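Local coordinates for 70 kDa protein (PDB 4B2N) that cleaves rubber (polyisoprene) oxidatively with molecular oxygen, as a processive dioxygenase that carries two covalently bound heme c groups, at residues Phe67-Asn72 with Ser307-His312; Asn453-Ser458 with Leu490-Trp495; Ala112-Tyr117 with Asn150-Pro155; Asp158-Asn163 with Gly181-Leu186; Phe583-His588 with Ser631-Asn636. All coordinates share one frame; numbering follows the deposited sequence. Where two conformers were deposited one is given.

Contact 1 of 5, residues Phe67-Asn72 with Ser307-His312; sequences FVDLHN and SSDNVH
Asp309 reaches from the loop after strand 306-307 into the backbone of residues 67-72. Its CB sits 3.2 Å from Val68 O and also meets the ring of Phe67 at CZ, 3.6 Å away. CG stands anti to the backbone N (chi1 -157°). At the tip the two oxygens part company. OD1 accepts from a water that also donates to Asp69 OD1, so the two carboxylates share a proton donor. OD2 is gripped by three N-H groups: Leu70 N comes on the anti side at 2.8 Å, His71 N lies nearly along the C-O axis in a longer bond, and His71 ND1 meets the syn side. That last bond is nearly straight (164°) and lies in the imidazole plane. These donors probably offset the nearness of Asp69 OD1, 3.6 Å from Asp309 OD2. At the start of the turn, Ser307 OG donates to Val68 O at 2.6 Å and accepts from Asp309 N. Leu70 CD1 packs on Asn310 CB. Ser308 OG, bonded to heme-binding Arg294 and to Lys297 O, ties the loop to the first heme site, and Ser307-Asn310 form a type I beta turn whose start is an ST turn.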
# COMPACT_ATOMS: atom_id res chain seq x y z
N PHE A 67 0.85 -18.06 -6.41
CA PHE A 67 1.98 -17.36 -6.98
C PHE A 67 2.08 -17.66 -8.47
O PHE A 67 1.87 -18.78 -8.87
CB PHE A 67 3.22 -17.88 -6.30
CG PHE A 67 4.46 -17.11 -6.57
CD1 PHE A 67 4.74 -15.88 -5.87
CD2 PHE A 67 5.33 -17.54 -7.54
CE1 PHE A 67 5.91 -15.16 -6.10
CE2 PHE A 67 6.54 -16.87 -7.73
CZ PHE A 67 6.82 -15.65 -7.02
N VAL A 68 2.44 -16.66 -9.29
CA VAL A 68 2.70 -16.91 -10.70
C VAL A 68 4.13 -16.49 -11.00
O VAL A 68 4.52 -15.33 -10.75
CB VAL A 68 1.75 -16.12 -11.66
CG1 VAL A 68 2.22 -16.34 -13.11
CG2 VAL A 68 0.35 -16.63 -11.49
N ASP A 69 4.89 -17.42 -11.54
CA ASP A 69 6.30 -17.19 -11.80
C ASP A 69 6.41 -16.55 -13.17
O ASP A 69 6.14 -17.19 -14.17
CB ASP A 69 7.07 -18.52 -11.66
CG ASP A 69 8.56 -18.36 -11.93
OD1 ASP A 69 9.01 -17.26 -12.37
OD2 ASP A 69 9.29 -19.34 -11.76
N LEU A 70 6.73 -15.25 -13.23
CA LEU A 70 6.89 -14.58 -14.52
C LEU A 70 8.27 -14.76 -15.15
O LEU A 70 8.47 -14.53 -16.38
CB LEU A 70 6.67 -13.03 -14.38
CG LEU A 70 5.27 -12.80 -13.78
CD1 LEU A 70 5.13 -11.34 -13.31
CD2 LEU A 70 4.15 -13.26 -14.75
N HIS A 71 9.25 -15.13 -14.30
CA HIS A 71 10.65 -15.31 -14.76
C HIS A 71 10.82 -16.57 -15.56
O HIS A 71 11.48 -16.56 -16.58
CB HIS A 71 11.63 -15.20 -13.57
CG HIS A 71 11.76 -13.78 -13.08
ND1 HIS A 71 10.78 -13.16 -12.38
CD2 HIS A 71 12.74 -12.83 -13.33
CE1 HIS A 71 11.15 -11.88 -12.17
NE2 HIS A 71 12.37 -11.71 -12.71
N ASN A 72 10.15 -17.62 -15.14
CA ASN A 72 10.12 -18.88 -15.88
C ASN A 72 8.63 -19.22 -16.00
O ASN A 72 8.12 -20.04 -15.21
CB ASN A 72 10.98 -19.91 -15.11
CG ASN A 72 12.45 -19.63 -15.32
OD1 ASN A 72 12.99 -19.92 -16.39
ND2 ASN A 72 13.08 -18.94 -14.38
N SER A 307 0.43 -11.43 -9.19
CA SER A 307 1.54 -12.20 -8.60
C SER A 307 2.56 -11.34 -7.91
O SER A 307 2.97 -10.30 -8.47
CB SER A 307 2.31 -12.94 -9.69
OG SER A 307 3.35 -13.72 -9.09
N SER A 308 3.01 -11.75 -6.73
CA SER A 308 4.14 -11.08 -6.10
C SER A 308 5.46 -11.17 -6.86
O SER A 308 6.42 -10.55 -6.47
CB SER A 308 4.36 -11.57 -4.66
OG SER A 308 3.23 -11.16 -3.90
N ASP A 309 5.53 -12.02 -7.89
CA ASP A 309 6.73 -12.04 -8.76
C ASP A 309 6.86 -10.74 -9.60
O ASP A 309 7.95 -10.41 -10.13
CB ASP A 309 6.70 -13.25 -9.70
CG ASP A 309 8.12 -13.63 -10.19
OD1 ASP A 309 9.07 -13.69 -9.37
OD2 ASP A 309 8.29 -13.87 -11.40
N ASN A 310 5.76 -10.04 -9.74
CA ASN A 310 5.67 -8.93 -10.65
C ASN A 310 6.12 -7.67 -9.96
O ASN A 310 5.94 -7.54 -8.78
CB ASN A 310 4.26 -8.78 -11.26
CG ASN A 310 3.58 -7.50 -10.83
OD1 ASN A 310 3.67 -6.52 -11.49
ND2 ASN A 310 2.86 -7.55 -9.70
N VAL A 311 6.77 -6.77 -10.70
CA VAL A 311 7.11 -5.49 -10.11
C VAL A 311 6.52 -4.34 -10.90
O VAL A 311 6.71 -3.18 -10.51
CB VAL A 311 8.65 -5.29 -10.00
CG1 VAL A 311 9.23 -6.42 -9.17
CG2 VAL A 311 9.27 -5.20 -11.41
N HIS A 312 5.76 -4.65 -11.96
CA HIS A 312 5.12 -3.56 -12.79
C HIS A 312 4.12 -2.84 -11.98
O HIS A 312 4.02 -1.60 -12.01
CB HIS A 312 4.50 -4.15 -14.06
CG HIS A 312 5.52 -4.51 -15.07
ND1 HIS A 312 5.23 -4.72 -16.35
CD2 HIS A 312 6.91 -4.69 -14.94
CE1 HIS A 312 6.36 -5.05 -17.04
NE2 HIS A 312 7.40 -5.00 -16.19
O HOH W 1 10.25 -16.01 -10.13

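Contact 2 of 5, residues Asn453-Ser458 with Leu490-Trp495; sequences NNLSPS and LGPNIW
Asn453 and Gly491 bring their backbones together, CA to CA at 3.6 Å, where the start of the 3-10 segment 453-455 presses against the irregular loop 490-495. The glycine makes this approach possible: a CB on Gly491 would run into Asn453 N. Beyond this point the chains diverge, and the 3-10 turn closes on itself through the bond from Ser456 N to Asn453 O. Asn453 CB lies against the peptide that joins Leu490 to Gly491, 3.8 Å from Leu490 C. Its CG stands between the backbone N and the carbonyl carbon (chi1 84°), and its amide end turns to Pro489, whose carbonyl accepts from ND2.

Both segments are loops that flank helix 467-481, one leading into it and the other leaving it, so the contact closes the base of a helix-containing excursion of the chain. Ser456 follows the 3-10 turn and starts an ST turn, its OG accepting from Ser458 N at 3.1 Å. The same OG is joined to Leu490 O by a water, 2.5 Å from OG and donating to the carbonyl at 2.6 Å, while Ser456 CB touches that carbonyl oxygen directly. The apolar part lies on the other flank of Gly491. Leu455 crosses Pro492 at about a right angle, its CD1 resting 3.7 Å from CG of the proline ring and its CB beside CD. Downstream, Asn493 ND2 bonds to Trp450 O and Asn493 O accepts from Trp445 NE1.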
# COMPACT_ATOMS: atom_id res chain seq x y z
N ASN A 453 3.24 -8.61 -21.32
CA ASN A 453 2.93 -9.22 -22.61
C ASN A 453 4.18 -9.37 -23.46
O ASN A 453 4.13 -10.01 -24.47
CB ASN A 453 1.73 -8.54 -23.36
CG ASN A 453 2.12 -7.29 -24.16
OD1 ASN A 453 3.09 -6.59 -23.82
ND2 ASN A 453 1.33 -6.97 -25.20
N ASN A 454 5.31 -8.85 -23.02
CA ASN A 454 6.55 -9.17 -23.73
C ASN A 454 6.93 -10.65 -23.57
O ASN A 454 7.79 -11.14 -24.32
CB ASN A 454 7.69 -8.26 -23.30
CG ASN A 454 8.05 -8.42 -21.84
OD1 ASN A 454 9.23 -8.55 -21.50
ND2 ASN A 454 7.04 -8.43 -20.96
N LEU A 455 6.29 -11.37 -22.65
CA LEU A 455 6.53 -12.79 -22.48
C LEU A 455 5.62 -13.67 -23.36
O LEU A 455 5.66 -14.92 -23.28
CB LEU A 455 6.35 -13.18 -21.01
CG LEU A 455 7.11 -12.30 -20.04
CD1 LEU A 455 6.83 -12.83 -18.65
CD2 LEU A 455 8.63 -12.32 -20.36
N SER A 456 4.76 -13.04 -24.15
CA SER A 456 3.94 -13.78 -25.10
C SER A 456 4.79 -14.37 -26.20
O SER A 456 5.76 -13.73 -26.60
CB SER A 456 2.99 -12.81 -25.80
OG SER A 456 2.25 -13.49 -26.80
N PRO A 457 4.46 -15.58 -26.68
CA PRO A 457 5.30 -16.05 -27.79
C PRO A 457 5.08 -15.22 -29.07
O PRO A 457 5.95 -15.22 -29.96
CB PRO A 457 4.89 -17.50 -27.99
CG PRO A 457 3.56 -17.63 -27.28
CD PRO A 457 3.53 -16.59 -26.17
N SER A 458 3.98 -14.47 -29.12
CA SER A 458 3.56 -13.72 -30.32
C SER A 458 4.19 -12.37 -30.31
O SER A 458 4.05 -11.64 -31.26
CB SER A 458 2.04 -13.47 -30.33
OG SER A 458 1.26 -14.54 -29.85
N LEU A 490 -1.56 -11.16 -25.11
CA LEU A 490 -1.78 -11.23 -23.67
C LEU A 490 -0.51 -11.63 -22.93
O LEU A 490 0.27 -12.43 -23.42
CB LEU A 490 -2.86 -12.20 -23.32
CG LEU A 490 -4.18 -11.99 -24.06
CD1 LEU A 490 -5.18 -12.86 -23.36
CD2 LEU A 490 -4.68 -10.57 -24.03
N GLY A 491 -0.32 -11.10 -21.72
CA GLY A 491 0.81 -11.58 -20.90
C GLY A 491 0.36 -12.44 -19.74
O GLY A 491 -0.87 -12.53 -19.48
N PRO A 492 1.32 -12.99 -18.98
CA PRO A 492 0.97 -13.92 -17.88
C PRO A 492 0.62 -13.18 -16.59
O PRO A 492 -0.01 -13.79 -15.73
CB PRO A 492 2.23 -14.78 -17.78
CG PRO A 492 3.34 -13.83 -18.16
CD PRO A 492 2.76 -13.01 -19.26
N ASN A 493 0.96 -11.89 -16.48
CA ASN A 493 0.74 -11.08 -15.24
C ASN A 493 -0.62 -10.46 -15.26
O ASN A 493 -0.83 -9.23 -15.23
CB ASN A 493 1.84 -10.02 -15.01
CG ASN A 493 1.69 -9.30 -13.67
OD1 ASN A 493 1.39 -9.93 -12.62
ND2 ASN A 493 1.81 -7.96 -13.70
N ILE A 494 -1.59 -11.35 -15.26
CA ILE A 494 -3.00 -11.07 -15.44
C ILE A 494 -3.53 -10.38 -14.19
O ILE A 494 -3.28 -10.87 -13.07
CB ILE A 494 -3.76 -12.45 -15.50
CG1 ILE A 494 -3.39 -13.16 -16.78
CG2 ILE A 494 -5.26 -12.22 -15.47
CD1 ILE A 494 -3.55 -12.26 -18.00
N TRP A 495 -4.34 -9.34 -14.35
CA TRP A 495 -5.08 -8.78 -13.21
C TRP A 495 -6.27 -9.71 -12.94
O TRP A 495 -7.22 -9.69 -13.71
CB TRP A 495 -5.62 -7.41 -13.57
CG TRP A 495 -6.12 -6.70 -12.31
CD1 TRP A 495 -7.25 -7.02 -11.51
CD2 TRP A 495 -5.44 -5.62 -11.59
NE1 TRP A 495 -7.29 -6.20 -10.40
CE2 TRP A 495 -6.23 -5.35 -10.38
CE3 TRP A 495 -4.26 -4.87 -11.82
CZ2 TRP A 495 -5.88 -4.37 -9.49
CZ3 TRP A 495 -3.90 -3.89 -10.87
CH2 TRP A 495 -4.71 -3.62 -9.76
O HOH W 2 0.33 -14.20 -25.36

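Contact 3 of 5, residues Ala112-Tyr117 with Asn150-Pro155; sequences ALATSY and NPYPLP
Tyr117 drives the edge of its ring into the face of Tyr152 in a T-shaped stack, the planes 84° apart and the centroids separated by 5.0 Å. The touching edge is CD2-CE2. CE2 stands 3.5 Å from Tyr152 CE2, offset toward the rim of that ring, while CD2 faces CZ and CE1. Tyr117 CG is anti to the backbone N (chi1 165°), and the ring beyond it extends from helix 114-118 toward strand 151-152. The Tyr152 ring is held at its far end as well, since its OH is hydrogen-bonded to His118 ND1. Next to the stack, Ala114 CB fits against the Pro153 ring and lies 3.7 Å from CG.

Toward solvent the fit loosens. Thr115 and Pro155 are both exposed and touch lightly, OG1 nearest CG at 3.9 Å. A water takes over there: it lies 2.9 Å from Thr115 OG1 and donates to Pro153 O at 3.1 Å, linking helix and loop without direct polar contact.

Leu113 occupies the N-cap position, and its carbonyl accepts from Tyr117 N in the opening turn. Strand 112-113, which ends at Leu113, pairs antiparallel with 186-189, whose Ile187 packs against both tyrosines, whereas 151-152 pairs antiparallel with 167-168 in a separate two-stranded sheet; the contact thus joins the helix start to the edge of that second sheet.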
# COMPACT_ATOMS: atom_id res chain seq x y z
N ALA A 112 6.71 20.35 -6.70
CA ALA A 112 7.08 21.75 -6.38
C ALA A 112 8.56 21.98 -6.60
O ALA A 112 9.38 21.06 -6.46
CB ALA A 112 6.70 22.03 -4.92
N LEU A 113 8.94 23.21 -6.94
CA LEU A 113 10.32 23.62 -6.91
C LEU A 113 10.80 23.56 -5.48
O LEU A 113 10.02 23.78 -4.50
CB LEU A 113 10.43 25.10 -7.39
CG LEU A 113 9.88 25.34 -8.80
CD1 LEU A 113 9.73 26.86 -8.93
CD2 LEU A 113 10.83 24.86 -9.89
N ALA A 114 12.08 23.25 -5.31
CA ALA A 114 12.62 23.31 -3.97
C ALA A 114 12.36 24.67 -3.24
O ALA A 114 11.98 24.70 -2.03
CB ALA A 114 14.08 22.94 -4.02
N THR A 115 12.47 25.77 -3.96
CA THR A 115 12.18 27.07 -3.30
C THR A 115 10.72 27.25 -2.91
O THR A 115 10.40 27.83 -1.83
CB THR A 115 12.73 28.26 -4.13
OG1 THR A 115 14.15 28.21 -4.00
CG2 THR A 115 12.22 29.63 -3.59
N SER A 116 9.82 26.69 -3.70
CA SER A 116 8.45 26.73 -3.32
C SER A 116 8.18 25.92 -2.05
O SER A 116 7.34 26.34 -1.20
CB SER A 116 7.59 26.11 -4.41
OG SER A 116 7.60 26.89 -5.60
N TYR A 117 8.83 24.75 -1.96
CA TYR A 117 8.70 23.96 -0.76
C TYR A 117 9.29 24.71 0.46
O TYR A 117 8.68 24.79 1.51
CB TYR A 117 9.37 22.56 -0.90
CG TYR A 117 9.52 21.94 0.45
CD1 TYR A 117 8.47 21.19 1.02
CD2 TYR A 117 10.69 22.09 1.18
CE1 TYR A 117 8.59 20.64 2.28
CE2 TYR A 117 10.84 21.54 2.44
CZ TYR A 117 9.77 20.79 2.97
OH TYR A 117 9.86 20.20 4.18
N ASN A 150 18.04 13.46 4.01
CA ASN A 150 17.01 13.50 2.95
C ASN A 150 17.03 14.95 2.47
O ASN A 150 16.23 15.75 2.87
CB ASN A 150 15.69 13.11 3.59
CG ASN A 150 14.54 12.97 2.55
OD1 ASN A 150 13.33 13.00 2.93
ND2 ASN A 150 14.87 12.89 1.28
N PRO A 151 18.01 15.31 1.64
CA PRO A 151 18.31 16.77 1.50
C PRO A 151 17.48 17.52 0.45
O PRO A 151 16.95 16.92 -0.52
CB PRO A 151 19.81 16.74 1.11
CG PRO A 151 19.94 15.52 0.27
CD PRO A 151 19.00 14.47 0.92
N TYR A 152 17.40 18.84 0.60
CA TYR A 152 16.86 19.68 -0.48
C TYR A 152 17.63 21.00 -0.44
O TYR A 152 18.18 21.32 0.60
CB TYR A 152 15.36 19.92 -0.29
CG TYR A 152 14.98 20.96 0.74
CD1 TYR A 152 14.83 22.35 0.34
CD2 TYR A 152 14.74 20.60 2.08
CE1 TYR A 152 14.43 23.33 1.28
CE2 TYR A 152 14.33 21.56 2.99
CZ TYR A 152 14.16 22.90 2.56
OH TYR A 152 13.75 23.86 3.42
N PRO A 153 17.73 21.71 -1.60
CA PRO A 153 18.58 22.91 -1.55
C PRO A 153 17.80 24.14 -1.05
O PRO A 153 16.66 24.39 -1.49
CB PRO A 153 18.96 23.12 -3.05
CG PRO A 153 17.73 22.61 -3.78
CD PRO A 153 17.33 21.38 -2.99
N LEU A 154 18.41 24.86 -0.12
CA LEU A 154 17.92 26.18 0.29
C LEU A 154 18.09 27.12 -0.90
O LEU A 154 18.94 26.85 -1.76
CB LEU A 154 18.74 26.66 1.49
CG LEU A 154 18.83 25.72 2.72
CD1 LEU A 154 19.29 26.56 3.90
CD2 LEU A 154 17.53 24.99 3.08
N PRO A 155 17.33 28.24 -0.91
CA PRO A 155 17.43 29.22 -1.97
C PRO A 155 18.88 29.58 -2.20
O PRO A 155 19.62 29.81 -1.24
CB PRO A 155 16.63 30.41 -1.40
CG PRO A 155 15.51 29.73 -0.67
CD PRO A 155 16.23 28.59 0.04
O HOH W 3 16.23 26.19 -3.97

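Contact 4 of 5, residues Asp158-Asn163 with Gly181-Leu186; sequences DPNQTN and GRWTGL
The carboxamide of Asn160 pairs with the N-H and C=O of Trp183: OD1 accepts from Trp183 N and ND2 donates to Trp183 O, each at 2.9 Å. Asn160 itself is placed by an Asx turn, in which Asp158 OD1 accepts from its backbone N. The two-point pairing of a side-chain amide with one residue's backbone pins the loop 158-163 to the loop 181-186, and both bonds use an in-plane lone pair of the acceptor oxygen. The bond to OD1 is the more bent, 141° at the hydrogen against 154° for the other.

Asp158 does more than form the Asx turn: OD2 takes a bond from Gln161 NE2, and its carbonyl oxygen accepts from Gln161 N and Thr162 OG1, which approach from opposite faces of the carbonyl plane. The turn is thereby cross-braced before it meets the other segment.

Over one face of the amide, the Arg182 guanidinium lies stacked, its plane 26° from that of Asn160; the side chain is bent at chi3, and NH2 lies 3.2 Å from Asn160 CB. Two conformers were deposited for this exposed arginine, so this stack is uncertain. Trp183 covers the other flank. Its CB meets Pro159 CB at 3.8 Å, and CD1 lies 3.5 Å from Pro159 O. Farther along the indole, Asn163 C lies 3.5 Å from NE1.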
# COMPACT_ATOMS: atom_id res chain seq x y z
N ASP A 158 23.10 25.32 -5.15
CA ASP A 158 22.99 24.40 -6.25
C ASP A 158 23.11 23.00 -5.65
O ASP A 158 24.16 22.63 -5.11
CB ASP A 158 24.11 24.67 -7.24
CG ASP A 158 24.22 23.62 -8.35
OD1 ASP A 158 23.64 22.53 -8.27
OD2 ASP A 158 24.97 23.84 -9.31
N PRO A 159 22.02 22.23 -5.71
CA PRO A 159 22.10 20.94 -5.03
C PRO A 159 23.13 19.99 -5.62
O PRO A 159 23.65 19.15 -4.91
CB PRO A 159 20.71 20.35 -5.24
CG PRO A 159 20.15 21.03 -6.44
CD PRO A 159 20.73 22.43 -6.41
N ASN A 160 23.53 20.22 -6.87
CA ASN A 160 24.58 19.40 -7.44
C ASN A 160 26.01 19.84 -7.10
O ASN A 160 26.99 19.23 -7.54
CB ASN A 160 24.34 19.18 -8.93
CG ASN A 160 23.16 18.27 -9.14
OD1 ASN A 160 23.27 17.08 -8.85
ND2 ASN A 160 22.01 18.82 -9.56
N GLN A 161 26.11 20.87 -6.28
CA GLN A 161 27.39 21.25 -5.71
C GLN A 161 27.36 21.15 -4.21
O GLN A 161 28.34 21.51 -3.57
CB GLN A 161 27.78 22.69 -6.13
CG GLN A 161 28.01 22.82 -7.63
CD GLN A 161 28.45 24.24 -7.97
OE1 GLN A 161 29.57 24.61 -7.70
NE2 GLN A 161 27.55 25.04 -8.56
N THR A 162 26.26 20.69 -3.62
CA THR A 162 26.18 20.75 -2.19
C THR A 162 25.59 19.43 -1.71
O THR A 162 24.86 19.44 -0.73
CB THR A 162 25.24 21.89 -1.71
OG1 THR A 162 23.96 21.84 -2.40
CG2 THR A 162 25.87 23.27 -1.93
N ASN A 163 25.88 18.34 -2.41
CA ASN A 163 25.33 16.97 -2.03
C ASN A 163 23.83 16.91 -1.73
O ASN A 163 23.40 16.27 -0.74
CB ASN A 163 26.07 16.36 -0.88
CG ASN A 163 27.52 16.19 -1.18
OD1 ASN A 163 28.33 16.84 -0.56
ND2 ASN A 163 27.85 15.36 -2.17
N GLY A 181 21.12 10.58 -12.70
CA GLY A 181 21.86 10.63 -11.46
C GLY A 181 22.11 12.00 -10.82
O GLY A 181 22.95 12.09 -9.92
N ARG A 182 21.41 13.03 -11.27
CA ARG A 182 21.60 14.34 -10.65
C ARG A 182 20.50 14.69 -9.66
O ARG A 182 19.34 14.33 -9.84
CB ARG A 182 21.77 15.40 -11.70
CG ARG A 182 23.10 15.20 -12.41
CD ARG A 182 23.25 16.21 -13.49
NE ARG A 182 23.21 17.59 -13.00
CZ ARG A 182 24.26 18.22 -12.49
NH1 ARG A 182 25.39 17.55 -12.34
NH2 ARG A 182 24.17 19.50 -12.14
N TRP A 183 20.88 15.43 -8.64
CA TRP A 183 19.89 15.98 -7.70
C TRP A 183 18.93 16.85 -8.48
O TRP A 183 19.35 17.73 -9.24
CB TRP A 183 20.54 16.82 -6.60
CG TRP A 183 21.37 15.98 -5.65
CD1 TRP A 183 22.75 15.88 -5.63
CD2 TRP A 183 20.91 15.10 -4.58
NE1 TRP A 183 23.18 15.03 -4.66
CE2 TRP A 183 22.13 14.56 -3.96
CE3 TRP A 183 19.66 14.74 -4.07
CZ2 TRP A 183 22.09 13.70 -2.90
CZ3 TRP A 183 19.62 13.83 -2.99
CH2 TRP A 183 20.83 13.31 -2.42
N THR A 184 17.65 16.70 -8.23
CA THR A 184 16.64 17.27 -9.17
C THR A 184 16.28 18.72 -8.87
O THR A 184 15.76 19.41 -9.75
CB THR A 184 15.40 16.44 -9.06
OG1 THR A 184 14.80 16.62 -7.75
CG2 THR A 184 15.85 15.01 -9.20
N GLY A 185 16.44 19.14 -7.62
CA GLY A 185 15.93 20.50 -7.29
C GLY A 185 14.41 20.60 -7.24
O GLY A 185 13.86 21.71 -7.14
N LEU A 186 13.70 19.45 -7.21
CA LEU A 186 12.23 19.41 -7.23
C LEU A 186 11.83 18.48 -6.11
O LEU A 186 12.45 17.44 -5.93
CB LEU A 186 11.68 18.74 -8.51
CG LEU A 186 12.22 19.41 -9.78
CD1 LEU A 186 11.75 18.69 -11.06
CD2 LEU A 186 11.74 20.88 -9.80

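Contact 5 of 5, residues Phe583-His588 with Ser631-Asn636; sequences FLPCTH and SYLYGN
His588 and Leu633 bring their backbones closest, CA to CA at 4.6 Å, where the loop 583-588 runs beside the type II beta turn of Leu633-Asn636. The His588 ring lies flat beneath Tyr634 CB, a CH-pi contact with the carbon 3.4 Å from the ring centroid and almost on its normal. CG of His588 is anti to the backbone N (chi1 -171°), with the imidazole reaching the turn beyond it. The Tyr634 phenol runs on past it, turning its edge toward the same imidazole with the planes 50° apart, and its OH bonds to His282 O. At the edge of the imidazole, near its plane, stands Leu633 CA. Tyr632 packs against Cys586 O, which is 3.3 Å from its CG. A water bridges the two backbones, accepting from His588 N at 2.9 Å and donating to Tyr632 O. Pro585 touches Leu633 more distantly.

Cys586 is held to Cys574 by a disulfide, and Pro585 O takes a bond from Asn630 at the end of strand 629-630. Helix 593-596 packs on His588 and Leu633 through Ile595, while Leu536 of strand 536-538 lies against Tyr632.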
# COMPACT_ATOMS: atom_id res chain seq x y z
N PHE A 583 -16.49 19.21 11.64
CA PHE A 583 -17.66 18.80 10.87
C PHE A 583 -17.50 17.36 10.37
O PHE A 583 -16.63 17.10 9.56
CB PHE A 583 -17.90 19.73 9.70
CG PHE A 583 -19.08 19.36 8.89
CD1 PHE A 583 -20.36 19.30 9.49
CD2 PHE A 583 -18.95 19.07 7.53
CE1 PHE A 583 -21.49 18.93 8.75
CE2 PHE A 583 -20.07 18.71 6.78
CZ PHE A 583 -21.33 18.65 7.39
N LEU A 584 -18.35 16.46 10.86
CA LEU A 584 -18.25 15.01 10.64
C LEU A 584 -19.62 14.43 10.21
O LEU A 584 -20.40 13.94 11.04
CB LEU A 584 -17.73 14.32 11.93
CG LEU A 584 -16.30 14.69 12.37
CD1 LEU A 584 -16.03 14.06 13.73
CD2 LEU A 584 -15.25 14.17 11.38
N PRO A 585 -19.96 14.53 8.92
CA PRO A 585 -21.34 14.14 8.52
C PRO A 585 -21.68 12.63 8.72
O PRO A 585 -20.78 11.78 8.75
CB PRO A 585 -21.40 14.59 7.06
CG PRO A 585 -19.96 14.55 6.59
CD PRO A 585 -19.23 15.12 7.79
N CYS A 586 -22.96 12.32 8.92
CA CYS A 586 -23.44 10.95 9.10
C CYS A 586 -23.54 10.23 7.77
O CYS A 586 -23.74 9.03 7.72
CB CYS A 586 -24.80 10.95 9.83
SG CYS A 586 -24.69 11.52 11.55
N THR A 587 -23.44 10.98 6.69
CA THR A 587 -23.61 10.48 5.34
C THR A 587 -22.55 11.00 4.45
O THR A 587 -22.22 12.22 4.54
CB THR A 587 -24.75 11.16 4.54
OG1 THR A 587 -25.43 12.15 5.33
CG2 THR A 587 -25.64 10.13 3.94
N HIS A 588 -22.13 10.16 3.52
CA HIS A 588 -21.25 10.63 2.46
C HIS A 588 -21.91 11.74 1.69
O HIS A 588 -21.24 12.51 1.03
CB HIS A 588 -20.79 9.51 1.51
CG HIS A 588 -19.71 9.96 0.54
ND1 HIS A 588 -18.42 10.27 0.95
CD2 HIS A 588 -19.77 10.23 -0.85
CE1 HIS A 588 -17.70 10.68 -0.12
NE2 HIS A 588 -18.52 10.66 -1.23
N SER A 631 -16.14 6.74 9.54
CA SER A 631 -16.59 5.50 8.88
C SER A 631 -17.74 5.65 7.85
O SER A 631 -18.01 4.74 7.08
CB SER A 631 -17.09 4.47 9.92
OG SER A 631 -15.99 3.83 10.49
N TYR A 632 -18.48 6.76 7.93
CA TYR A 632 -19.58 7.08 7.03
C TYR A 632 -19.18 7.63 5.63
O TYR A 632 -19.99 7.62 4.74
CB TYR A 632 -20.58 8.02 7.72
CG TYR A 632 -21.21 7.34 8.88
CD1 TYR A 632 -21.93 6.18 8.67
CD2 TYR A 632 -21.03 7.80 10.19
CE1 TYR A 632 -22.53 5.52 9.71
CE2 TYR A 632 -21.63 7.13 11.26
CZ TYR A 632 -22.38 5.99 11.00
OH TYR A 632 -22.98 5.26 12.00
N LEU A 633 -17.94 8.02 5.43
CA LEU A 633 -17.56 8.46 4.10
C LEU A 633 -17.49 7.25 3.17
O LEU A 633 -17.37 6.09 3.62
CB LEU A 633 -16.25 9.29 4.09
CG LEU A 633 -16.23 10.47 5.09
CD1 LEU A 633 -14.84 11.09 4.96
CD2 LEU A 633 -17.31 11.51 4.87
N TYR A 634 -17.61 7.53 1.87
CA TYR A 634 -17.58 6.52 0.85
C TYR A 634 -16.32 5.64 1.02
O TYR A 634 -15.22 6.17 1.04
CB TYR A 634 -17.53 7.23 -0.52
CG TYR A 634 -17.52 6.32 -1.75
CD1 TYR A 634 -16.32 5.82 -2.29
CD2 TYR A 634 -18.72 5.99 -2.41
CE1 TYR A 634 -16.31 5.04 -3.44
CE2 TYR A 634 -18.70 5.18 -3.54
CZ TYR A 634 -17.51 4.70 -4.02
OH TYR A 634 -17.52 3.93 -5.15
N GLY A 635 -16.51 4.32 1.13
CA GLY A 635 -15.43 3.40 1.12
C GLY A 635 -14.88 3.20 2.51
O GLY A 635 -13.98 2.38 2.67
N ASN A 636 -15.39 3.94 3.51
CA ASN A 636 -14.76 4.01 4.83
C ASN A 636 -15.46 3.10 5.86
O ASN A 636 -15.10 3.16 7.03
CB ASN A 636 -14.76 5.46 5.42
CG ASN A 636 -13.49 6.26 5.05
OD1 ASN A 636 -12.69 5.86 4.17
ND2 ASN A 636 -13.25 7.34 5.77
O HOH W 4 -22.66 7.39 4.15

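Contacts 1 and 2 adjoin, Leu70 packing on both Leu455 and Pro492, and both join buried loops on the same side of the chain's centre. Contacts 3 and 4 form a second pair, one buried and one at the surface: Ala114 N probably donates to Gly185 O, and Pro151 lies against Trp183. Contact 3 rests on aromatic packing, whereas contact 4 is held by an amide pairing. Contact 1 is the polar core case, with a carboxylate gripped by several donors; contact 2 is backbone-close and water-bridged. Contact 5, partly buried, lies across the chain's centre from contact 1 and includes one cysteine of a disulfide.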